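Local coordinates for protein thermophilic dibenzothiophene desulfurization enzyme C (Paenibacillus sp. A11-2, PDB 5XDC) that probably oxidises dibenzothiophene to its 5-oxide and then its 5,5-dioxide, using reduced FMN and molecular oxygen, as a flavin-dependent monooxygenase, at residues 254-257 / 258-262; 377-380 / 381-385; 388-391 / 392-395. All coordinates share one frame; numbering follows the deposited sequence.

All three contacts are local, each between neighbouring turns of one continuous piece of chain, and they follow in series without nesting or crossing. From the N terminus, contact 1 comes first, a run of turns inside helix 247-276. Contact 2 lies far later in sequence, in helix 376-385, and packs against contact 1: Tyr-259 OH is hydrogen-bonded to His-385 ND1 at 2.8 Å. Contact 3 follows at once, spanning the end of the loop after that helix and the first turn of helix 391-404. Phe-255 of contact 1 also packs on His-388 of contact 3. Contacts 2 and 3 both touch the bound indole and the second subunit.

Contact 1: residues 254-257 / 258-262; sequences IFTH and LYLGI
Phe-255 and Tyr-259 both carry CG beside the backbone N and opposite the carbonyl carbon (chi1 -59° and -51°), which swings each ring back toward the preceding turn. Their i to i+4 spacing puts both rings on one flank of the helix. This places the Tyr-259 ring against Phe-255 O, which sits 3.2 Å above the ring plane, over its centre. Phe-255 CB is 3.8 Å from Tyr-259 OH. The same carbonyl takes the hydrogen bond from Tyr-259 N at 3.1 Å, so one oxygen meets both backbone and ring of this residue. Leu-258 CD1 reaches the Phe-255 ring obliquely, 4.3 Å from Phe-255 CD1. These are i to i+3 and i to i+4 contacts in helix 247-276, part of the C-terminal helical domain of the acyl-CoA dehydrogenase fold. Regular backbone bonds run from Leu-258 N to Ile-254 O and Leu-260 N to Thr-256 O. On another flank Thr-256 and Leu-260 lie side by side, with Thr-256 CG2 4.2 Å from Leu-260 CD1. Both pack on helix 331-363, Leu-260 also on helix 293-324. Ile-254 and Leu-258 pack on helices 70-83 and 85-104. Tyr-259 OH is hydrogen-bonded to His-385 ND1, and Phe-255 meets that ring edge-to-face; both back an indole-pocket residue.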
loop_
_atom_site.group_PDB
_atom_site.type_symbol
_atom_site.label_atom_id
_atom_site.label_comp_id
_atom_site.label_asym_id
_atom_site.label_seq_id
_atom_site.Cartn_x
_atom_site.Cartn_y
_atom_site.Cartn_z
ATOM N N ILE B 254 1.510 17.276 -19.326
ATOM C CA ILE B 254 0.799 18.410 -18.739
ATOM C C ILE B 254 -0.058 17.936 -17.569
ATOM O O ILE B 254 -0.016 18.509 -16.477
ATOM C CB ILE B 254 -0.054 19.133 -19.800
ATOM C CG1 ILE B 254 0.848 19.877 -20.784
ATOM C CG2 ILE B 254 -1.017 20.107 -19.155
ATOM C CD1 ILE B 254 0.113 20.380 -22.037
ATOM N N PHE B 255 -0.848 16.879 -17.787
ATOM C CA PHE B 255 -1.684 16.351 -16.714
ATOM C C PHE B 255 -0.832 15.943 -15.520
ATOM O O PHE B 255 -1.192 16.202 -14.360
ATOM C CB PHE B 255 -2.489 15.154 -17.214
ATOM C CG PHE B 255 -3.411 15.451 -18.384
ATOM C CD1 PHE B 255 -3.823 16.735 -18.654
ATOM C CD2 PHE B 255 -3.879 14.412 -19.186
ATOM C CE1 PHE B 255 -4.685 16.998 -19.721
ATOM C CE2 PHE B 255 -4.736 14.667 -20.254
ATOM C CZ PHE B 255 -5.138 15.967 -20.516
ATOM N N THR B 256 0.299 15.287 -15.788
ATOM C CA THR B 256 1.203 14.860 -14.725
ATOM C C THR B 256 1.608 16.032 -13.845
ATOM O O THR B 256 1.631 15.925 -12.615
ATOM C CB THR B 256 2.439 14.202 -15.338
ATOM O OG1 THR B 256 2.055 13.046 -16.078
ATOM C CG2 THR B 256 3.430 13.765 -14.265
ATOM N N HIS B 257 1.923 17.174 -14.458
ATOM C CA HIS B 257 2.310 18.345 -13.687
ATOM C C HIS B 257 1.132 18.995 -12.954
ATOM O O HIS B 257 1.341 19.642 -11.921
ATOM C CB HIS B 257 3.009 19.328 -14.621
ATOM C CG HIS B 257 4.421 18.934 -14.925
ATOM N ND1 HIS B 257 4.747 18.010 -15.894
ATOM C CD2 HIS B 257 5.590 19.291 -14.339
ATOM C CE1 HIS B 257 6.058 17.832 -15.906
ATOM N NE2 HIS B 257 6.592 18.594 -14.972
ATOM N N LEU B 258 -0.101 18.845 -13.448
ATOM C CA LEU B 258 -1.252 19.235 -12.640
ATOM C C LEU B 258 -1.279 18.437 -11.349
ATOM O O LEU B 258 -1.478 18.998 -10.263
ATOM C CB LEU B 258 -2.556 19.005 -13.409
ATOM C CG LEU B 258 -2.785 19.818 -14.686
ATOM C CD1 LEU B 258 -4.124 19.460 -15.278
ATOM C CD2 LEU B 258 -2.701 21.316 -14.383
ATOM N N TYR B 259 -1.046 17.125 -11.452
ATOM C CA TYR B 259 -1.122 16.257 -10.278
ATOM C C TYR B 259 0.025 16.533 -9.319
ATOM O O TYR B 259 -0.184 16.595 -8.100
ATOM C CB TYR B 259 -1.151 14.787 -10.703
ATOM C CG TYR B 259 -2.200 14.479 -11.750
ATOM C CD1 TYR B 259 -3.338 15.265 -11.897
ATOM C CD2 TYR B 259 -2.042 13.409 -12.594
ATOM C CE1 TYR B 259 -4.259 14.998 -12.879
ATOM C CE2 TYR B 259 -2.965 13.136 -13.582
ATOM C CZ TYR B 259 -4.064 13.949 -13.728
ATOM O OH TYR B 259 -4.961 13.655 -14.724
ATOM N N LEU B 260 1.240 16.733 -9.838
ATOM C CA LEU B 260 2.352 17.097 -8.956
ATOM C C LEU B 260 2.128 18.458 -8.307
ATOM O O LEU B 260 2.468 18.661 -7.138
ATOM C CB LEU B 260 3.664 17.092 -9.737
ATOM C CG LEU B 260 4.069 15.741 -10.309
ATOM C CD1 LEU B 260 5.296 15.910 -11.207
ATOM C CD2 LEU B 260 4.382 14.756 -9.193
ATOM N N GLY B 261 1.553 19.411 -9.040
ATOM C CA GLY B 261 1.274 20.705 -8.444
ATOM C C GLY B 261 0.231 20.635 -7.342
ATOM O O GLY B 261 0.397 21.234 -6.272
ATOM N N ILE B 262 -0.852 19.902 -7.581
ATOM C CA ILE B 262 -1.871 19.731 -6.543
ATOM C C ILE B 262 -1.254 19.076 -5.316
ATOM O O ILE B 262 -1.498 19.498 -4.181
ATOM C CB ILE B 262 -3.061 18.914 -7.080
ATOM C CG1 ILE B 262 -3.814 19.698 -8.152
ATOM C CG2 ILE B 262 -3.997 18.526 -5.938
ATOM C CD1 ILE B 262 -4.789 18.861 -8.931
#

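Contact 2: residues 377-380 / 381-385; sequences RFWR and DARTH. With IND (indole), chain J.
Thr-384 and Arg-380 are joined by two hydrogen bonds to one oxygen. Thr-384 OG1 donates to Arg-380 O at 2.8 Å and Thr-384 N at 3.0 Å, from opposite faces of the carbonyl plane. The hydroxyl can turn back because OG1 stands beside the backbone N (chi1 -62°). Backbone bonds also link Asp-381 N to Arg-377 O and Arg-383 N to Trp-379 O, as in any alpha helix.

Among the charged groups, Arg-377 NH1 and Asp-381 OD2 are 4.2 Å apart, too far for a salt bridge. A water joins them. It accepts from Arg-377 NH1 at 2.9 Å, at the guanidinium edge, and donates to Asp-381 OD2 at 2.6 Å. Asp-381 OD1 accepts from Met-207 N.

The apolar part is a CH-pi contact. Arg-383 CB lies over the Trp-379 ring face, 4.1 Å from the centroid of the five-membered ring. Past CG the chain bends away from the ring. Its guanidinium forms a salt bridge with Glu-361 of the second subunit, and NH2 is hydrogen-bonded to Thr-386 OG1. Trp-379 stacks on Trp-379 of that subunit.

Thr-384 and His-385 line the indole pocket, with His-385 CD2 3.7 Å from C8 of the bound indole. Thr-384 O is 3.6 Å from its C7, and CG2 also faces the ligand. With the hydroxyl turned to the helix, this methyl probably adds an apolar patch.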
loop_
_atom_site.group_PDB
_atom_site.type_symbol
_atom_site.label_atom_id
_atom_site.label_comp_id
_atom_site.label_asym_id
_atom_site.label_seq_id
_atom_site.Cartn_x
_atom_site.Cartn_y
_atom_site.Cartn_z
ATOM N N ARG B 377 -10.609 20.470 -1.140
ATOM C CA ARG B 377 -10.478 20.924 -2.523
ATOM C C ARG B 377 -9.364 20.192 -3.258
ATOM O O ARG B 377 -9.503 19.860 -4.441
ATOM C CB ARG B 377 -10.222 22.430 -2.543
ATOM C CG ARG B 377 -10.008 23.007 -3.910
ATOM C CD ARG B 377 -9.893 24.537 -3.822
ATOM N NE ARG B 377 -8.850 24.961 -2.885
ATOM C CZ ARG B 377 -7.571 25.115 -3.192
ATOM N NH1 ARG B 377 -7.147 24.911 -4.434
ATOM N NH2 ARG B 377 -6.710 25.480 -2.254
ATOM N N PHE B 378 -8.241 19.934 -2.582
ATOM C CA PHE B 378 -7.127 19.267 -3.252
ATOM C C PHE B 378 -7.509 17.854 -3.689
ATOM O O PHE B 378 -7.298 17.471 -4.848
ATOM C CB PHE B 378 -5.907 19.243 -2.331
ATOM C CG PHE B 378 -5.360 20.612 -2.002
ATOM C CD1 PHE B 378 -4.549 21.287 -2.910
ATOM C CD2 PHE B 378 -5.626 21.209 -0.777
ATOM C CE1 PHE B 378 -4.034 22.539 -2.607
ATOM C CE2 PHE B 378 -5.113 22.456 -0.462
ATOM C CZ PHE B 378 -4.325 23.128 -1.388
ATOM N N TRP B 379 -8.105 17.073 -2.786
ATOM C CA TRP B 379 -8.577 15.746 -3.161
ATOM C C TRP B 379 -9.647 15.838 -4.236
ATOM O O TRP B 379 -9.626 15.072 -5.202
ATOM C CB TRP B 379 -9.103 14.998 -1.939
ATOM C CG TRP B 379 -9.731 13.664 -2.281
ATOM C CD1 TRP B 379 -9.090 12.477 -2.446
ATOM C CD2 TRP B 379 -11.117 13.402 -2.503
ATOM N NE1 TRP B 379 -9.990 11.483 -2.771
ATOM C CE2 TRP B 379 -11.243 12.029 -2.810
ATOM C CE3 TRP B 379 -12.268 14.191 -2.469
ATOM C CZ2 TRP B 379 -12.464 11.432 -3.070
ATOM C CZ3 TRP B 379 -13.483 13.591 -2.740
ATOM C CH2 TRP B 379 -13.572 12.228 -3.028
ATOM N N ARG B 380 -10.587 16.774 -4.101
ATOM C CA ARG B 380 -11.648 16.868 -5.103
ATOM C C ARG B 380 -11.076 17.169 -6.491
ATOM O O ARG B 380 -11.474 16.552 -7.486
ATOM C CB ARG B 380 -12.665 17.934 -4.702
ATOM C CG ARG B 380 -13.572 17.511 -3.555
ATOM C CD ARG B 380 -14.718 18.480 -3.372
ATOM N NE ARG B 380 -14.323 19.711 -2.704
ATOM C CZ ARG B 380 -14.157 20.893 -3.300
ATOM N NH1 ARG B 380 -14.319 21.031 -4.604
ATOM N NH2 ARG B 380 -13.803 21.944 -2.586
ATOM N N ASP B 381 -10.136 18.101 -6.569
ATOM C CA ASP B 381 -9.542 18.467 -7.852
ATOM C C ASP B 381 -8.776 17.299 -8.448
ATOM O O ASP B 381 -8.967 16.937 -9.614
ATOM C CB ASP B 381 -8.627 19.667 -7.664
ATOM C CG ASP B 381 -9.386 20.951 -7.390
ATOM O OD1 ASP B 381 -10.584 21.039 -7.751
ATOM O OD2 ASP B 381 -8.777 21.878 -6.816
ATOM N N ALA B 382 -7.913 16.682 -7.644
ATOM C CA ALA B 382 -7.128 15.558 -8.123
ATOM C C ALA B 382 -8.012 14.369 -8.447
ATOM O O ALA B 382 -7.823 13.724 -9.484
ATOM C CB ALA B 382 -6.083 15.174 -7.080
ATOM N N ARG B 383 -8.963 14.042 -7.565
ATOM C CA ARG B 383 -9.804 12.870 -7.800
ATOM C C ARG B 383 -10.595 13.018 -9.095
ATOM O O ARG B 383 -10.823 12.034 -9.811
ATOM C CB ARG B 383 -10.752 12.646 -6.613
ATOM C CG ARG B 383 -11.717 11.465 -6.740
ATOM C CD ARG B 383 -11.016 10.123 -6.714
ATOM N NE ARG B 383 -10.239 9.891 -7.927
ATOM C CZ ARG B 383 -9.469 8.834 -8.138
ATOM N NH1 ARG B 383 -9.402 7.860 -7.244
ATOM N NH2 ARG B 383 -8.751 8.744 -9.257
ATOM N N THR B 384 -11.020 14.246 -9.413
ATOM C CA THR B 384 -11.744 14.498 -10.657
ATOM C C THR B 384 -10.844 14.300 -11.874
ATOM O O THR B 384 -11.145 13.493 -12.761
ATOM C CB THR B 384 -12.333 15.915 -10.632
ATOM O OG1 THR B 384 -13.282 16.037 -9.560
ATOM C CG2 THR B 384 -13.061 16.252 -11.931
ATOM N N HIS B 385 -9.734 15.035 -11.955
ATOM C CA HIS B 385 -9.029 15.022 -13.224
ATOM C C HIS B 385 -8.223 13.750 -13.456
ATOM O O HIS B 385 -8.016 13.376 -14.617
ATOM C CB HIS B 385 -8.110 16.223 -13.381
ATOM C CG HIS B 385 -7.705 16.403 -14.802
ATOM N ND1 HIS B 385 -6.522 15.899 -15.292
ATOM C CD2 HIS B 385 -8.388 16.879 -15.873
ATOM C CE1 HIS B 385 -6.458 16.128 -16.594
ATOM N NE2 HIS B 385 -7.579 16.717 -16.973
HETATM N N1 IND J . -12.125 17.873 -15.479
HETATM C C2 IND J . -12.013 18.879 -16.342
HETATM C C3 IND J . -11.904 18.274 -17.463
HETATM C C4 IND J . -11.824 15.996 -18.478
HETATM C C5 IND J . -11.879 14.649 -18.107
HETATM C C6 IND J . -12.029 14.284 -16.753
HETATM C C7 IND J . -12.124 15.267 -15.773
HETATM C C8 IND J . -12.074 16.601 -16.130
HETATM C C9 IND J . -11.915 16.965 -17.512
HETATM O O HOH W 1 -8.399 24.446 -7.005
#

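Contact 3: residues 388-391 / 392-395; sequences HDPV and AYKI. With IND (indole), chain J.
The start of helix 391-404, with Pro-390 as its N-cap residue, holds this contact, just after the pocket residue His-388. The Pro-390 carbonyl opens the helix. It accepts from Tyr-393 N at 3.0 Å, with the donor above the carbonyl plane, and only weakly from Lys-394 N. Val-391 O then takes a regular bond from Ile-395 N. The proline ring meets the tyrosine at its edge, with Pro-390 CG 3.9 Å from Tyr-393 CD2. The far end of that tyrosine belongs to the subunit interface: its OH is hydrogen-bonded to Asp-292 of the second subunit.

Asp-389 and Lys-394 cross at about a right angle. Asp-389 CG stands between the backbone N and the carbonyl carbon (chi1 53°), and the lysine chain bends at chi2 and chi4 to come back to it. Their direct salt bridge is long, 3.7 Å from Asp-389 OD2 to Lys-394 NZ. A water bridges Asp-389, Pro-390 and Lys-394. It donates to Asp-389 OD2 at 2.7 Å and to Pro-390 O at 2.8 Å, and accepts from Lys-394 NZ at 2.9 Å. Lys-394 NZ also forms a salt bridge with Glu-397 and a hydrogen bond with Tyr-413 O.

His-388 ND1 donates to Asp-389 OD1 at 2.7 Å, close to the imidazole plane and on the anti lone pair of the oxygen. This in-plane bond probably sets the ring's rotation beside the indole. His-388 CD2 is 3.7 Å from indole C5. Asp-389 is itself held by Lys-345 and Gln-252, consistent with a second-shell residue that orients His-388 in the pocket.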
loop_
_atom_site.group_PDB
_atom_site.type_symbol
_atom_site.label_atom_id
_atom_site.label_comp_id
_atom_site.label_asym_id
_atom_site.label_seq_id
_atom_site.Cartn_x
_atom_site.Cartn_y
_atom_site.Cartn_z
ATOM N N HIS B 388 -9.409 11.378 -16.100
ATOM C CA HIS B 388 -9.449 11.747 -17.514
ATOM C C HIS B 388 -9.318 10.524 -18.412
ATOM O O HIS B 388 -10.082 10.349 -19.373
ATOM C CB HIS B 388 -8.336 12.759 -17.799
ATOM C CG HIS B 388 -8.208 13.130 -19.239
ATOM N ND1 HIS B 388 -7.493 12.371 -20.141
ATOM C CD2 HIS B 388 -8.694 14.188 -19.929
ATOM C CE1 HIS B 388 -7.547 12.948 -21.330
ATOM N NE2 HIS B 388 -8.262 14.054 -21.226
ATOM N N ASP B 389 -8.330 9.681 -18.134
ATOM C CA ASP B 389 -8.192 8.397 -18.787
ATOM C C ASP B 389 -7.640 7.436 -17.746
ATOM O O ASP B 389 -6.949 7.865 -16.816
ATOM C CB ASP B 389 -7.291 8.465 -20.033
ATOM C CG ASP B 389 -5.940 9.080 -19.755
ATOM O OD1 ASP B 389 -5.809 10.331 -19.804
ATOM O OD2 ASP B 389 -5.016 8.298 -19.491
ATOM N N PRO B 390 -7.981 6.158 -17.833
ATOM C CA PRO B 390 -7.755 5.258 -16.689
ATOM C C PRO B 390 -6.279 4.951 -16.479
ATOM O O PRO B 390 -5.587 4.471 -17.378
ATOM C CB PRO B 390 -8.554 4.000 -17.048
ATOM C CG PRO B 390 -8.875 4.112 -18.485
ATOM C CD PRO B 390 -8.812 5.557 -18.878
ATOM N N VAL B 391 -5.816 5.198 -15.254
ATOM C CA VAL B 391 -4.419 4.929 -14.943
ATOM C C VAL B 391 -4.119 3.442 -15.088
ATOM O O VAL B 391 -2.986 3.058 -15.386
ATOM C CB VAL B 391 -4.078 5.467 -13.546
ATOM C CG1 VAL B 391 -4.729 4.615 -12.448
ATOM C CG2 VAL B 391 -2.591 5.561 -13.374
ATOM N N ALA B 392 -5.130 2.579 -14.939
ATOM C CA ALA B 392 -4.890 1.154 -15.136
ATOM C C ALA B 392 -4.344 0.857 -16.533
ATOM O O ALA B 392 -3.536 -0.065 -16.697
ATOM C CB ALA B 392 -6.171 0.354 -14.906
ATOM N N TYR B 393 -4.786 1.595 -17.556
ATOM C CA TYR B 393 -4.263 1.330 -18.895
ATOM C C TYR B 393 -2.926 2.014 -19.155
ATOM O O TYR B 393 -2.141 1.511 -19.974
ATOM C CB TYR B 393 -5.319 1.675 -19.957
ATOM C CG TYR B 393 -6.308 0.541 -19.995
ATOM C CD1 TYR B 393 -6.017 -0.629 -20.691
ATOM C CD2 TYR B 393 -7.465 0.585 -19.246
ATOM C CE1 TYR B 393 -6.873 -1.710 -20.671
ATOM C CE2 TYR B 393 -8.336 -0.485 -19.220
ATOM C CZ TYR B 393 -8.035 -1.634 -19.937
ATOM O OH TYR B 393 -8.891 -2.715 -19.919
ATOM N N LYS B 394 -2.608 3.098 -18.448
ATOM C CA LYS B 394 -1.237 3.601 -18.476
ATOM C C LYS B 394 -0.290 2.571 -17.879
ATOM O O LYS B 394 0.803 2.334 -18.411
ATOM C CB LYS B 394 -1.135 4.930 -17.731
ATOM C CG LYS B 394 -1.799 6.090 -18.461
ATOM C CD LYS B 394 -0.965 6.562 -19.671
ATOM C CE LYS B 394 -1.852 7.230 -20.724
ATOM N NZ LYS B 394 -2.689 6.224 -21.428
ATOM N N ILE B 395 -0.720 1.909 -16.800
ATOM C CA ILE B 395 0.082 0.848 -16.191
ATOM C C ILE B 395 0.263 -0.307 -17.172
ATOM O O ILE B 395 1.381 -0.810 -17.364
ATOM C CB ILE B 395 -0.559 0.400 -14.858
ATOM C CG1 ILE B 395 -0.378 1.501 -13.806
ATOM C CG2 ILE B 395 0.021 -0.922 -14.390
ATOM C CD1 ILE B 395 -1.310 1.377 -12.600
HETATM N N1 IND J . -12.125 17.873 -15.479
HETATM C C2 IND J . -12.013 18.879 -16.342
HETATM C C3 IND J . -11.904 18.274 -17.463
HETATM C C4 IND J . -11.824 15.996 -18.478
HETATM C C5 IND J . -11.879 14.649 -18.107
HETATM C C6 IND J . -12.029 14.284 -16.753
HETATM C C7 IND J . -12.124 15.267 -15.773
HETATM C C8 IND J . -12.074 16.601 -16.130
HETATM C C9 IND J . -11.915 16.965 -17.512
HETATM O O HOH W 2 -5.128 5.665 -19.897
#